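Long-range contact in Ara h 8 allergen isoform (Arachis hypogaea, PDB 6V8L), which is a peanut allergen of the Bet v 1 family of plant pathogenesis-related proteins and may bind small hydrophobic ligands, possibly abscisic acid, in an internal cavity: residues T52-T57 / H69-I74. Sequence-based numbering, arbitrary orientation.
Sequences TVKKVT and HKIDAI
Lys54 and His69 face each other as an antiparallel hydrogen-bonded pair in the beta hairpin of strands 53-57 and 66-75, two neighbours in the curved antiparallel sheet of the Bet v 1 fold. Lys54 N gives its hydrogen to His69 O (2.8 Å), and His69 N returns one to Lys54 O (2.8 Å). A third backbone bond, from Ile71 N to Thr52 O (2.9 Å), closes the far side of the non-hydrogen-bonded pair Val53 and Lys70; Val53 CG2 meets Lys70 CD on the sheet face opposite the one carrying Lys54 and His69. The Lys54 side chain starts with CB against His69 CB (4.2 Å). Lys54 CG lies beside its own backbone N (chi1 -46°), still near His69 O, and from there the chain runs extended. Lys54 CE touches Ile71 CD1 (4.0 Å), where the two side chains pass at a slant, while NZ ends in a salt bridge to Asp28 and a hydrogen bond to Tyr81 OH, which bind the hairpin to helix 27-34 and strand 80-86. Ile71 CD1 also packs on Thr52 CB (3.7 Å), the two side chains running alongside each other. Beyond Lys54, Val56 CG2 makes a CH-pi contact over one face of the His69 imidazole, 3.8 Å from its centroid and closest to CD2.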
loop_
_atom_site.group_PDB
_atom_site.type_symbol
_atom_site.label_atom_id
_atom_site.label_comp_id
_atom_site.label_asym_id
_atom_site.label_seq_id
_atom_site.Cartn_x
_atom_site.Cartn_y
_atom_site.Cartn_z
ATOM N N THR A 52 -12.623 0.644 -6.316
ATOM C CA THR A 52 -11.694 1.102 -7.350
ATOM C C THR A 52 -10.624 0.033 -7.575
ATOM O O THR A 52 -10.081 -0.496 -6.610
ATOM C CB THR A 52 -11.050 2.441 -6.961
ATOM O OG1 THR A 52 -12.083 3.428 -6.946
ATOM C CG2 THR A 52 -9.935 2.872 -7.895
ATOM N N VAL A 53 -10.312 -0.251 -8.845
ATOM C CA VAL A 53 -9.235 -1.177 -9.172
ATOM C C VAL A 53 -8.159 -0.459 -9.993
ATOM O O VAL A 53 -8.457 0.211 -11.004
ATOM C CB VAL A 53 -9.734 -2.430 -9.914
ATOM C CG1 VAL A 53 -8.591 -3.396 -10.196
ATOM C CG2 VAL A 53 -10.850 -3.131 -9.152
ATOM N N LYS A 54 -6.912 -0.650 -9.567
ATOM C CA LYS A 54 -5.756 -0.057 -10.204
ATOM C C LYS A 54 -4.822 -1.171 -10.696
ATOM O O LYS A 54 -4.630 -2.189 -10.047
ATOM C CB LYS A 54 -4.981 0.868 -9.252
ATOM C CG LYS A 54 -5.799 1.852 -8.420
ATOM C CD LYS A 54 -4.945 2.576 -7.387
ATOM C CE LYS A 54 -5.709 3.098 -6.183
ATOM N NZ LYS A 54 -4.791 3.667 -5.160
ATOM N N LYS A 55 -4.225 -0.935 -11.855
ATOM C CA LYS A 55 -3.229 -1.804 -12.433
ATOM C C LYS A 55 -1.880 -1.132 -12.209
ATOM O O LYS A 55 -1.660 -0.014 -12.670
ATOM C CB LYS A 55 -3.502 -2.013 -13.932
ATOM N N VAL A 56 -0.988 -1.808 -11.490
ATOM C CA VAL A 56 0.304 -1.225 -11.147
ATOM C C VAL A 56 1.379 -1.972 -11.937
ATOM O O VAL A 56 1.593 -3.163 -11.704
ATOM C CB VAL A 56 0.556 -1.301 -9.635
ATOM C CG1 VAL A 56 1.919 -0.749 -9.267
ATOM C CG2 VAL A 56 -0.560 -0.621 -8.851
ATOM N N THR A 57 1.983 -1.278 -12.909
ATOM C CA THR A 57 2.908 -1.882 -13.841
ATOM C C THR A 57 4.334 -1.527 -13.402
ATOM O O THR A 57 4.630 -0.355 -13.095
ATOM C CB THR A 57 2.590 -1.445 -15.278
ATOM O OG1 THR A 57 1.203 -1.624 -15.564
ATOM C CG2 THR A 57 3.446 -2.169 -16.288
ATOM N N HIS A 69 -4.502 -3.622 -7.613
ATOM C CA HIS A 69 -4.781 -3.034 -6.280
ATOM C C HIS A 69 -6.268 -2.690 -6.226
ATOM O O HIS A 69 -6.724 -1.935 -7.089
ATOM C CB HIS A 69 -4.055 -1.693 -6.114
ATOM C CG HIS A 69 -2.615 -1.756 -5.733
ATOM N ND1 HIS A 69 -2.033 -0.795 -4.935
ATOM C CD2 HIS A 69 -1.635 -2.627 -6.052
ATOM C CE1 HIS A 69 -0.758 -1.075 -4.772
ATOM N NE2 HIS A 69 -0.491 -2.195 -5.444
ATOM N N LYS A 70 -6.983 -3.206 -5.234
ATOM C CA LYS A 70 -8.373 -2.895 -5.067
ATOM C C LYS A 70 -8.558 -2.126 -3.768
ATOM O O LYS A 70 -8.062 -2.559 -2.725
ATOM C CB LYS A 70 -9.201 -4.192 -5.072
ATOM C CG LYS A 70 -10.702 -4.000 -4.908
ATOM C CD LYS A 70 -11.542 -5.024 -5.698
ATOM C CE LYS A 70 -12.954 -5.187 -5.172
ATOM N NZ LYS A 70 -12.965 -5.923 -3.881
ATOM N N ILE A 71 -9.286 -1.002 -3.824
ATOM C CA ILE A 71 -9.570 -0.209 -2.633
ATOM C C ILE A 71 -10.674 -0.901 -1.849
ATOM O O ILE A 71 -11.776 -1.106 -2.405
ATOM C CB ILE A 71 -9.932 1.258 -2.963
ATOM C CG1 ILE A 71 -8.824 1.914 -3.788
ATOM C CG2 ILE A 71 -10.240 2.032 -1.680
ATOM C CD1 ILE A 71 -9.038 3.419 -4.039
ATOM N N ASP A 72 -10.362 -1.273 -0.592
ATOM C CA ASP A 72 -11.321 -1.899 0.341
ATOM C C ASP A 72 -12.006 -0.847 1.206
ATOM O O ASP A 72 -13.181 -0.979 1.498
ATOM C CB ASP A 72 -10.639 -2.936 1.235
ATOM C CG ASP A 72 -10.042 -4.054 0.408
ATOM O OD1 ASP A 72 -10.782 -4.616 -0.439
ATOM O OD2 ASP A 72 -8.813 -4.302 0.563
ATOM N N ALA A 73 -11.254 0.156 1.661
ATOM C CA ALA A 73 -11.844 1.259 2.421
ATOM C C ALA A 73 -10.950 2.490 2.266
ATOM O O ALA A 73 -9.713 2.373 2.122
ATOM C CB ALA A 73 -12.019 0.876 3.874
ATOM N N ILE A 74 -11.584 3.665 2.281
ATOM C CA ILE A 74 -10.868 4.917 2.216
ATOM C C ILE A 74 -11.639 5.940 3.049
ATOM O O ILE A 74 -12.856 6.139 2.847
ATOM C CB ILE A 74 -10.646 5.347 0.748
ATOM C CG1 ILE A 74 -9.790 6.606 0.665
ATOM C CG2 ILE A 74 -11.961 5.518 -0.008
ATOM C CD1 ILE A 74 -9.044 6.744 -0.643
#